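Long-range contacts in aminoglycoside phosphotransferase (Alicyclobacillus acidocaldarius subsp. acidocaldarius, PDB 4PDY), which probably acts as a kinase-like phosphotransferase that moves a phosphoryl group to a small substrate, and holds a histidine in this crystal: residues Cys222-Ile227 and Arg248-Ala253; Ala137-Arg142 and Arg216-Trp221; Arg59-Pro64 and Gly101-Tyr106; Thr130-His135 and Leu279-Val284. All blocks are in the same frame, centred on the assembly; numbering follows the deposited sequence. Where two conformers were deposited one is given.

Contact 1. Residues Cys222-Ile227 and Arg248-Ala253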
# COMPACT_ATOMS: atom_id res chain seq x y z
N CYS A 222 -9.88 1.01 -3.51
CA CYS A 222 -8.52 1.36 -3.11
C CYS A 222 -7.54 0.50 -3.89
O CYS A 222 -7.86 -0.59 -4.33
CB CYS A 222 -8.29 1.16 -1.60
SG CYS A 222 -8.94 2.47 -0.56
N HIS A 223 -6.33 1.04 -4.05
CA HIS A 223 -5.25 0.32 -4.70
C HIS A 223 -4.65 -0.76 -3.79
O HIS A 223 -4.40 -1.88 -4.22
CB HIS A 223 -4.18 1.33 -5.12
CG HIS A 223 -3.00 0.72 -5.80
ND1 HIS A 223 -1.91 0.26 -5.10
CD2 HIS A 223 -2.72 0.53 -7.11
CE1 HIS A 223 -0.99 -0.17 -5.96
NE2 HIS A 223 -1.48 -0.04 -7.17
N LEU A 224 -4.42 -0.41 -2.53
CA LEU A 224 -4.01 -1.36 -1.48
C LEU A 224 -2.64 -2.01 -1.67
O LEU A 224 -2.32 -2.99 -1.01
CB LEU A 224 -5.08 -2.43 -1.24
CG LEU A 224 -6.46 -1.86 -0.85
CD1 LEU A 224 -7.50 -2.95 -0.66
CD2 LEU A 224 -6.36 -1.00 0.41
N ASP A 225 -1.79 -1.41 -2.51
CA ASP A 225 -0.38 -1.81 -2.54
C ASP A 225 0.47 -0.58 -2.80
O ASP A 225 1.24 -0.50 -3.78
CB ASP A 225 -0.17 -2.90 -3.57
CG ASP A 225 1.11 -3.68 -3.36
OD1 ASP A 225 1.77 -3.52 -2.30
OD2 ASP A 225 1.46 -4.45 -4.27
N VAL A 226 0.35 0.37 -1.90
CA VAL A 226 0.90 1.70 -2.04
C VAL A 226 2.32 1.72 -1.53
O VAL A 226 2.61 2.11 -0.40
CB VAL A 226 0.02 2.73 -1.32
CG1 VAL A 226 0.57 4.13 -1.53
CG2 VAL A 226 -1.42 2.62 -1.83
N ILE A 227 3.22 1.27 -2.41
CA ILE A 227 4.65 1.20 -2.15
C ILE A 227 5.32 1.95 -3.30
O ILE A 227 4.75 2.06 -4.37
CB ILE A 227 5.14 -0.25 -2.04
CG1 ILE A 227 4.87 -1.06 -3.33
CG2 ILE A 227 4.46 -0.90 -0.83
CD1 ILE A 227 5.44 -2.46 -3.31
N ARG A 248 -9.45 -3.36 -4.60
CA ARG A 248 -10.83 -3.84 -4.37
C ARG A 248 -11.61 -2.69 -3.76
O ARG A 248 -11.02 -1.73 -3.31
CB ARG A 248 -10.89 -5.05 -3.45
CG ARG A 248 -10.26 -4.81 -2.11
CD ARG A 248 -10.31 -6.03 -1.19
NE ARG A 248 -9.51 -5.80 0.00
CZ ARG A 248 -9.95 -5.20 1.12
NH1 ARG A 248 -11.20 -4.76 1.22
NH2 ARG A 248 -9.11 -5.03 2.14
N PRO A 249 -12.95 -2.79 -3.76
CA PRO A 249 -13.74 -1.81 -3.05
C PRO A 249 -13.29 -1.76 -1.57
O PRO A 249 -13.22 -2.79 -0.90
CB PRO A 249 -15.18 -2.34 -3.19
CG PRO A 249 -15.16 -3.14 -4.45
CD PRO A 249 -13.80 -3.78 -4.45
N ALA A 250 -13.01 -0.56 -1.08
CA ALA A 250 -12.55 -0.39 0.30
C ALA A 250 -12.60 1.07 0.67
O ALA A 250 -12.48 1.93 -0.21
CB ALA A 250 -11.15 -0.93 0.48
N PRO A 251 -12.76 1.39 1.97
CA PRO A 251 -12.83 2.78 2.35
C PRO A 251 -11.56 3.53 1.98
O PRO A 251 -10.47 3.02 2.18
CB PRO A 251 -13.02 2.72 3.87
CG PRO A 251 -13.70 1.41 4.11
CD PRO A 251 -13.05 0.49 3.11
N ARG A 252 -11.75 4.75 1.50
CA ARG A 252 -10.65 5.60 1.09
C ARG A 252 -9.59 5.79 2.16
O ARG A 252 -8.39 5.91 1.87
CB ARG A 252 -11.19 6.94 0.60
CG ARG A 252 -10.17 7.79 -0.12
CD ARG A 252 -10.76 8.98 -0.82
NE ARG A 252 -11.14 10.03 0.14
CZ ARG A 252 -11.18 11.33 -0.14
NH1 ARG A 252 -10.87 11.77 -1.37
NH2 ARG A 252 -11.50 12.21 0.80
N ALA A 253 -9.99 5.81 3.42
CA ALA A 253 -9.08 5.94 4.53
C ALA A 253 -7.95 4.91 4.53
O ALA A 253 -6.87 5.16 5.09
CB ALA A 253 -9.86 5.86 5.85

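Contact 2. Residues Ala137-Arg142 and Arg216-Trp221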
# COMPACT_ATOMS: atom_id res chain seq x y z
N ALA A 137 -13.08 7.77 -9.32
CA ALA A 137 -13.45 7.25 -10.64
C ALA A 137 -14.08 5.86 -10.61
O ALA A 137 -14.60 5.41 -11.62
CB ALA A 137 -12.24 7.24 -11.57
N THR A 138 -13.96 5.17 -9.48
CA THR A 138 -14.49 3.82 -9.34
C THR A 138 -15.68 3.72 -8.37
O THR A 138 -16.11 2.62 -8.03
CB THR A 138 -13.39 2.83 -8.90
OG1 THR A 138 -12.78 3.27 -7.69
CG2 THR A 138 -12.33 2.69 -10.00
N ARG A 139 -16.19 4.86 -7.95
CA ARG A 139 -17.37 4.89 -7.08
C ARG A 139 -18.48 4.08 -7.73
O ARG A 139 -18.71 4.16 -8.94
CB ARG A 139 -17.81 6.34 -6.91
CG ARG A 139 -18.93 6.60 -5.93
CD ARG A 139 -19.08 8.09 -5.65
NE ARG A 139 -18.11 8.58 -4.65
CZ ARG A 139 -18.36 8.73 -3.35
NH1 ARG A 139 -19.55 8.44 -2.84
NH2 ARG A 139 -17.41 9.17 -2.53
N SER A 140 -19.18 3.29 -6.93
CA SER A 140 -20.31 2.52 -7.40
C SER A 140 -19.96 1.38 -8.37
O SER A 140 -20.88 0.70 -8.83
CB SER A 140 -21.38 3.42 -8.05
OG SER A 140 -21.90 4.36 -7.12
N PHE A 141 -18.67 1.14 -8.66
CA PHE A 141 -18.30 0.10 -9.62
C PHE A 141 -18.09 -1.22 -8.90
O PHE A 141 -17.20 -1.33 -8.06
CB PHE A 141 -17.01 0.44 -10.38
CG PHE A 141 -16.61 -0.62 -11.39
CD1 PHE A 141 -17.31 -0.74 -12.57
CD2 PHE A 141 -15.65 -1.56 -11.09
CE1 PHE A 141 -17.00 -1.75 -13.47
CE2 PHE A 141 -15.34 -2.58 -11.98
CZ PHE A 141 -16.01 -2.66 -13.18
N ARG A 142 -18.93 -2.20 -9.21
CA ARG A 142 -18.82 -3.56 -8.66
C ARG A 142 -18.50 -3.55 -7.17
O ARG A 142 -17.60 -4.22 -6.69
CB ARG A 142 -17.79 -4.37 -9.44
CG ARG A 142 -18.12 -4.55 -10.92
CD ARG A 142 -19.30 -5.46 -11.17
NE ARG A 142 -19.12 -6.79 -10.57
CZ ARG A 142 -18.48 -7.82 -11.15
NH1 ARG A 142 -17.94 -7.72 -12.37
NH2 ARG A 142 -18.37 -8.98 -10.52
N ARG A 216 -18.40 1.64 2.38
CA ARG A 216 -18.79 0.31 1.90
C ARG A 216 -20.00 0.39 0.97
O ARG A 216 -20.03 -0.29 -0.06
CB ARG A 216 -19.08 -0.64 3.07
CG ARG A 216 -19.29 -2.10 2.65
CD ARG A 216 -18.95 -3.08 3.77
NE ARG A 216 -19.56 -4.39 3.55
CZ ARG A 216 -19.26 -5.49 4.23
NH1 ARG A 216 -18.34 -5.46 5.19
NH2 ARG A 216 -19.88 -6.63 3.95
N SER A 217 -20.97 1.23 1.32
CA SER A 217 -22.16 1.39 0.51
C SER A 217 -21.93 2.14 -0.80
O SER A 217 -22.41 1.70 -1.84
CB SER A 217 -23.28 2.06 1.34
OG SER A 217 -24.45 2.24 0.57
N SER A 218 -21.18 3.24 -0.75
CA SER A 218 -20.97 4.08 -1.93
C SER A 218 -19.91 3.51 -2.88
O SER A 218 -19.87 3.84 -4.07
CB SER A 218 -20.58 5.50 -1.51
OG SER A 218 -19.37 5.49 -0.78
N GLY A 219 -19.07 2.64 -2.34
CA GLY A 219 -18.06 1.99 -3.13
C GLY A 219 -16.91 2.92 -3.41
O GLY A 219 -16.68 3.90 -2.70
N GLY A 220 -16.17 2.59 -4.45
CA GLY A 220 -14.90 3.22 -4.70
C GLY A 220 -13.84 2.23 -4.27
O GLY A 220 -13.88 1.67 -3.16
N TRP A 221 -12.89 1.98 -5.18
CA TRP A 221 -11.82 1.04 -4.93
C TRP A 221 -10.60 1.73 -4.35
O TRP A 221 -10.30 2.88 -4.69
CB TRP A 221 -11.42 0.35 -6.24
CG TRP A 221 -12.43 -0.57 -6.81
CD1 TRP A 221 -13.79 -0.36 -6.91
CD2 TRP A 221 -12.18 -1.84 -7.43
NE1 TRP A 221 -14.39 -1.44 -7.52
CE2 TRP A 221 -13.42 -2.37 -7.83
CE3 TRP A 221 -11.02 -2.60 -7.63
CZ2 TRP A 221 -13.53 -3.61 -8.47
CZ3 TRP A 221 -11.13 -3.82 -8.25
CH2 TRP A 221 -12.37 -4.31 -8.67
O HOH W 1 -17.18 0.28 -5.76
O HOH W 2 -21.65 5.69 -4.91

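Contact 3. Residues Arg59-Pro64 and Gly101-Tyr106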
# COMPACT_ATOMS: atom_id res chain seq x y z
N ARG A 59 4.30 -11.67 -14.52
CA ARG A 59 3.92 -13.01 -14.16
C ARG A 59 3.17 -12.90 -12.82
O ARG A 59 3.72 -12.41 -11.82
CB ARG A 59 5.14 -13.89 -13.97
CG ARG A 59 4.81 -15.31 -13.55
CD ARG A 59 6.05 -16.13 -13.26
NE ARG A 59 6.72 -16.60 -14.48
CZ ARG A 59 7.92 -16.25 -14.92
NH1 ARG A 59 8.67 -15.33 -14.30
NH2 ARG A 59 8.39 -16.83 -16.01
N SER A 60 1.92 -13.34 -12.83
CA SER A 60 1.06 -13.22 -11.66
C SER A 60 0.44 -14.58 -11.32
O SER A 60 0.43 -15.50 -12.14
CB SER A 60 -0.04 -12.18 -11.93
OG SER A 60 -0.91 -12.01 -10.81
N SER A 61 -0.05 -14.70 -10.09
CA SER A 61 -0.85 -15.84 -9.70
C SER A 61 -2.33 -15.48 -9.55
O SER A 61 -3.11 -16.32 -9.14
CB SER A 61 -0.27 -16.48 -8.44
OG SER A 61 0.91 -17.22 -8.77
N ILE A 62 -2.73 -14.28 -9.97
CA ILE A 62 -4.16 -13.94 -9.92
C ILE A 62 -4.95 -14.82 -10.87
O ILE A 62 -4.46 -15.27 -11.90
CB ILE A 62 -4.49 -12.46 -10.19
CG1 ILE A 62 -4.17 -12.03 -11.62
CG2 ILE A 62 -3.83 -11.56 -9.17
CD1 ILE A 62 -4.67 -10.62 -11.90
N ALA A 63 -6.19 -15.10 -10.50
CA ALA A 63 -7.07 -15.85 -11.36
C ALA A 63 -7.43 -15.06 -12.62
O ALA A 63 -7.54 -13.83 -12.57
CB ALA A 63 -8.33 -16.21 -10.60
N PRO A 64 -7.66 -15.76 -13.75
CA PRO A 64 -8.08 -15.04 -14.95
C PRO A 64 -9.31 -14.18 -14.74
O PRO A 64 -9.36 -13.06 -15.25
CB PRO A 64 -8.32 -16.16 -15.96
CG PRO A 64 -7.36 -17.22 -15.55
CD PRO A 64 -7.28 -17.15 -14.06
N GLY A 101 1.13 -22.51 -17.83
CA GLY A 101 1.96 -23.10 -16.79
C GLY A 101 1.57 -22.66 -15.38
O GLY A 101 2.43 -22.48 -14.54
N ASP A 102 0.25 -22.50 -15.14
CA ASP A 102 -0.30 -22.08 -13.85
C ASP A 102 -0.05 -20.64 -13.46
O ASP A 102 -0.30 -20.27 -12.34
CB ASP A 102 0.16 -23.00 -12.71
CG ASP A 102 -0.79 -22.95 -11.51
OD1 ASP A 102 -2.01 -23.04 -11.77
OD2 ASP A 102 -0.31 -22.76 -10.35
N PHE A 103 0.41 -19.83 -14.41
CA PHE A 103 0.55 -18.39 -14.19
C PHE A 103 -0.35 -17.59 -15.13
O PHE A 103 -0.66 -18.04 -16.23
CB PHE A 103 1.99 -17.93 -14.44
CG PHE A 103 2.99 -18.45 -13.43
CD1 PHE A 103 2.93 -18.05 -12.10
CD2 PHE A 103 3.98 -19.33 -13.81
CE1 PHE A 103 3.86 -18.51 -11.19
CE2 PHE A 103 4.93 -19.77 -12.92
CZ PHE A 103 4.87 -19.38 -11.60
N THR A 104 -0.75 -16.41 -14.67
CA THR A 104 -1.49 -15.46 -15.47
C THR A 104 -0.51 -14.34 -15.81
O THR A 104 0.00 -13.67 -14.94
CB THR A 104 -2.70 -14.89 -14.68
OG1 THR A 104 -3.57 -15.97 -14.31
CG2 THR A 104 -3.46 -13.84 -15.49
N TYR A 105 -0.24 -14.16 -17.10
CA TYR A 105 0.64 -13.10 -17.57
C TYR A 105 -0.18 -11.96 -18.14
O TYR A 105 -1.12 -12.19 -18.89
CB TYR A 105 1.54 -13.66 -18.67
CG TYR A 105 2.49 -14.74 -18.20
CD1 TYR A 105 3.71 -14.42 -17.63
CD2 TYR A 105 2.14 -16.08 -18.30
CE1 TYR A 105 4.58 -15.40 -17.20
CE2 TYR A 105 2.99 -17.07 -17.84
CZ TYR A 105 4.20 -16.73 -17.28
OH TYR A 105 5.08 -17.70 -16.88
N TYR A 106 0.22 -10.74 -17.82
CA TYR A 106 -0.37 -9.58 -18.47
C TYR A 106 0.68 -8.52 -18.71
O TYR A 106 1.68 -8.49 -18.02
CB TYR A 106 -1.59 -9.04 -17.68
CG TYR A 106 -1.28 -8.51 -16.30
CD1 TYR A 106 -0.91 -7.19 -16.12
CD2 TYR A 106 -1.43 -9.31 -15.18
CE1 TYR A 106 -0.60 -6.69 -14.87
CE2 TYR A 106 -1.13 -8.80 -13.92
CZ TYR A 106 -0.73 -7.48 -13.76
OH TYR A 106 -0.44 -6.95 -12.52
O HOH W 3 0.31 -19.53 -9.83

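Contact 4. Residues Thr130-His135 and Leu279-Val284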
# COMPACT_ATOMS: atom_id res chain seq x y z
N THR A 130 -3.43 10.93 -7.15
CA THR A 130 -3.74 9.80 -8.00
C THR A 130 -4.64 8.76 -7.28
O THR A 130 -5.60 8.26 -7.88
CB THR A 130 -2.43 9.17 -8.51
OG1 THR A 130 -1.85 10.06 -9.47
CG2 THR A 130 -2.65 7.80 -9.10
N LEU A 131 -4.27 8.41 -6.05
CA LEU A 131 -5.08 7.47 -5.29
C LEU A 131 -6.52 7.98 -5.11
O LEU A 131 -7.48 7.22 -5.24
CB LEU A 131 -4.44 7.20 -3.94
CG LEU A 131 -3.15 6.36 -3.97
CD1 LEU A 131 -2.44 6.49 -2.62
CD2 LEU A 131 -3.41 4.91 -4.34
N ALA A 132 -6.66 9.26 -4.81
CA ALA A 132 -7.97 9.87 -4.65
C ALA A 132 -8.76 9.83 -5.95
O ALA A 132 -9.96 9.58 -5.98
CB ALA A 132 -7.81 11.28 -4.16
N GLN A 133 -8.08 10.11 -7.06
CA GLN A 133 -8.72 10.05 -8.37
C GLN A 133 -9.21 8.64 -8.69
O GLN A 133 -10.28 8.46 -9.25
CB GLN A 133 -7.78 10.55 -9.48
CG GLN A 133 -7.52 12.04 -9.44
CD GLN A 133 -6.59 12.49 -10.53
OE1 GLN A 133 -5.63 11.77 -10.88
NE2 GLN A 133 -6.88 13.65 -11.13
N PHE A 134 -8.39 7.64 -8.37
CA PHE A 134 -8.80 6.26 -8.60
C PHE A 134 -10.05 5.90 -7.79
O PHE A 134 -10.98 5.29 -8.31
CB PHE A 134 -7.64 5.31 -8.25
CG PHE A 134 -7.98 3.84 -8.39
CD1 PHE A 134 -8.36 3.32 -9.61
CD2 PHE A 134 -7.91 3.00 -7.31
CE1 PHE A 134 -8.66 1.98 -9.74
CE2 PHE A 134 -8.19 1.66 -7.43
CZ PHE A 134 -8.60 1.15 -8.65
N HIS A 135 -10.06 6.32 -6.54
CA HIS A 135 -11.19 6.02 -5.66
C HIS A 135 -12.45 6.68 -6.18
O HIS A 135 -13.51 6.04 -6.25
CB HIS A 135 -10.87 6.45 -4.25
CG HIS A 135 -11.80 5.87 -3.23
ND1 HIS A 135 -11.58 4.65 -2.65
CD2 HIS A 135 -12.95 6.35 -2.70
CE1 HIS A 135 -12.57 4.39 -1.80
NE2 HIS A 135 -13.41 5.40 -1.82
N LEU A 279 -4.28 17.47 1.49
CA LEU A 279 -4.69 18.50 0.54
C LEU A 279 -5.11 17.87 -0.80
O LEU A 279 -6.05 18.32 -1.44
CB LEU A 279 -3.55 19.49 0.30
CG LEU A 279 -3.88 20.79 -0.42
CD1 LEU A 279 -4.74 21.67 0.49
CD2 LEU A 279 -2.60 21.51 -0.82
N HIS A 280 -4.36 16.85 -1.24
CA HIS A 280 -4.62 16.28 -2.55
C HIS A 280 -5.73 15.24 -2.57
O HIS A 280 -6.40 15.11 -3.58
CB HIS A 280 -3.31 15.78 -3.19
CG HIS A 280 -2.45 16.92 -3.61
ND1 HIS A 280 -1.64 17.60 -2.72
CD2 HIS A 280 -2.31 17.55 -4.80
CE1 HIS A 280 -1.06 18.61 -3.34
NE2 HIS A 280 -1.43 18.59 -4.61
N PHE A 281 -5.97 14.54 -1.45
CA PHE A 281 -7.23 13.79 -1.32
C PHE A 281 -8.44 14.75 -1.31
O PHE A 281 -9.42 14.55 -2.02
CB PHE A 281 -7.24 12.89 -0.07
CG PHE A 281 -6.59 11.55 -0.29
CD1 PHE A 281 -7.34 10.48 -0.76
CD2 PHE A 281 -5.25 11.34 -0.00
CE1 PHE A 281 -6.77 9.24 -0.99
CE2 PHE A 281 -4.66 10.10 -0.21
CZ PHE A 281 -5.43 9.04 -0.68
N ASP A 282 -8.32 15.81 -0.52
CA ASP A 282 -9.40 16.78 -0.37
C ASP A 282 -9.77 17.45 -1.68
O ASP A 282 -10.93 17.72 -1.93
CB ASP A 282 -9.00 17.84 0.66
CG ASP A 282 -10.17 18.63 1.17
OD1 ASP A 282 -10.93 18.12 2.03
OD2 ASP A 282 -10.30 19.78 0.74
N ALA A 283 -8.76 17.69 -2.54
CA ALA A 283 -8.98 18.32 -3.84
C ALA A 283 -9.91 17.50 -4.74
O ALA A 283 -10.68 18.05 -5.52
CB ALA A 283 -7.64 18.54 -4.54
N VAL A 284 -9.84 16.18 -4.63
CA VAL A 284 -10.72 15.31 -5.40
C VAL A 284 -12.11 15.20 -4.74
O VAL A 284 -13.13 15.31 -5.42
CB VAL A 284 -10.07 13.93 -5.60
CG1 VAL A 284 -11.00 12.99 -6.34
CG2 VAL A 284 -8.74 14.07 -6.34

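Contact 1. Residues Cys222-Ile227 and Arg248-Ala253
From CB, Arg248 leaves the short two-stranded pairing of 221-222 with 248-249 with CG in the crowded position between the backbone N and the carbonyl carbon (chi1 58°), then runs extended to NE across the end of Leu224 at about a right angle. Its CG lies 3.6 Å from Leu224 CD1. At the tip, that same methyl sits over one face of the guanidinium, off its middle, with Arg248 NE 3.5 Å and Arg248 CZ and NH2 each 3.8 Å from Leu224 CD1; the side chain also touches Trp145. An alanine here, without the chain beyond CB, would probably leave the Leu224 methyl less well packed. The strand pair is antiparallel and hydrogen-bonded: Cys222 N donates to Arg248 O at 3.0 Å, and Arg248 N returns a bond to Cys222 O at 3.2 Å. Further along, Cys222 CB packs on Ala250 CB at 4.1 Å. The sequence His223-Leu224-Asp225 matches the His-X-Asp catalytic loop of kinase-like phosphotransferases; here Asp225 N donates to His223 ND1. Cys222 touches both Asp255 of helix 252-266 and His135 of helix 121-137, Pro251 rests on helix 206-218, and Arg252 forms a salt bridge with Glu291 of helix 289-300.

Contact 2. Residues Ala137-Arg142 and Arg216-Trp221
Trp221 meets both Thr138 and Phe141, crossing the first at about a right angle and the second obliquely. The indole edge points at the backbone of Phe141: NE1 donates to Phe141 O at 2.9 Å, with the oxygen almost in the ring plane, which helps to fix the rotation of the indole. Phe141, its CG anti to the backbone N, turns its ring edge to the same nitrogen, and Phe141 CD2 touches Trp221 CZ2 at 3.9 Å; the phenyl and pyrrole planes meet obliquely, 43° apart. From the far end of the tryptophan, the backbone N donates to Thr138 OG1 at 2.8 Å, nearly straight at 174°. Thr138 holds OG1 in the crowded position between its backbone N and carbonyl carbon (chi1 56°), where the hydroxyl is also hydrogen-bonded to Phe134 O and His135 O. The type II turn Thr138-Phe141 delivers Ser140 N to Ser218 O at 3.0 Å, and a water bridges Ser140 OG to that same carbonyl. A second water accepts from Gly220 N and donates to Phe141 O. Gly219, with positive phi just after the helix, comes so close that a side chain on it would crowd Ser140 N. The contact thus ties the turn after helix 121-137 to the end of helix 206-218, with Thr138, Phe141 and Trp221 all resting on Cys73 of helix 64-79 and the Trp221 ring meeting that of Trp145.

Contact 3. Residues Arg59-Pro64 and Gly101-Tyr106
Two neighbouring strands of the antiparallel sheet in the N-terminal lobe of this kinase-like fold, 54-60 and 103-109, meet here at the end where the first leads into helix 64-79. Backbone bonds set the register. Ser60 and Thr104 form a hydrogen-bonded pair, Ser60 N donating to Thr104 O and Thr104 N to Ser60 O, each at 2.9 Å; Arg59 and Tyr105 form the adjoining non-hydrogen-bonded pair. Side-chain hydrogen bonds carry the link past the strand end. Thr104 OG1 donates to Ile62 O at 2.7 Å, nearly along the C=O axis, and is also bonded to Arg99 NH1. Ser60 OG, anti to its own backbone N, accepts from Ile62 N at 3.0 Å in an ST turn, just before the chain enters helix 64-79. A water joins Ser61 OG to Asp102 O. On the face bearing Arg59 and Tyr105, these two side chains lie side by side and point the same way, and Arg59 NE donates to Tyr105 OH at 3.1 Å; beyond it, Arg59 NH1 bonds Pro21 O. Aromatic packing completes the contact. The aliphatic part of Arg59, bent at chi3 (-78°), crosses Phe103 obliquely, and its guanidinium carbon is too far off for more than a weak cation-pi attraction. The CH-pi contact is much better placed: Arg59 CD stands 3.6 Å from the centroid of the Phe103 ring, exactly on the ring normal.

Contact 4. Residues Thr130-His135 and Leu279-Val284
Packing without any hydrogen bond joins these two helix segments, which approach to 8.4 Å between axes and cross at -29°, running in roughly the same direction. Ala132 is the close point, its methyl directed at the other helix and touching two side chains of 279-284. Phe281 keeps CG anti to its carbonyl carbon (chi1 -85°), which swings the ring along the neighbouring helix: CD1 meets Ala132 CB at 3.5 Å, and CZ reaches Leu131 CB at 3.9 Å. A serine in place of Phe281 removes the ring, which would probably loosen the packing on Ala132 and Leu131. Val284, one turn on, has CG1 anti to the backbone N (chi1 177°), so its two methyls split the work: CG1 lies 3.6 Å from Ala132 O, while CG2 packs on Ala132 CB at 3.7 Å. The second methyl also touches Gln133 CG at 3.9 Å, crossing a chain that runs extended beyond CG and puts its amide oxygen on Lys84. Helix 271-284 thus lies along helix 121-137, Phe281 also touching Ala128 and Val284 lying on Tyr129 and Glu136; beyond them Phe281 reaches Met256 of helix 252-266, and Leu131 packs on Leu241 of strand 239-241.

How the contacts relate
Contacts 1, 2 and 4 adjoin one another, whereas contact 3 lies in the N-terminal lobe, its centre about 22 Å from that of contact 1, and touches none of them. Contact 1 is nearest the centre of the chain. All four are partly buried; contacts 2 and 3 include exposed residues, contacts 1 and 4 none among those that touch. Helix 121-137 is common ground: contact 4 packs on it, contact 2 uses the turn that follows it, and its His135 makes a weak hydrogen bond to Trp221 O. Chemically, contact 4 has no hydrogen bond between its segments and is mainly apolar packing, contacts 1 and 3 pair strands through backbone bonds, and contact 2 relies on mixed side-chain, backbone and water bonds.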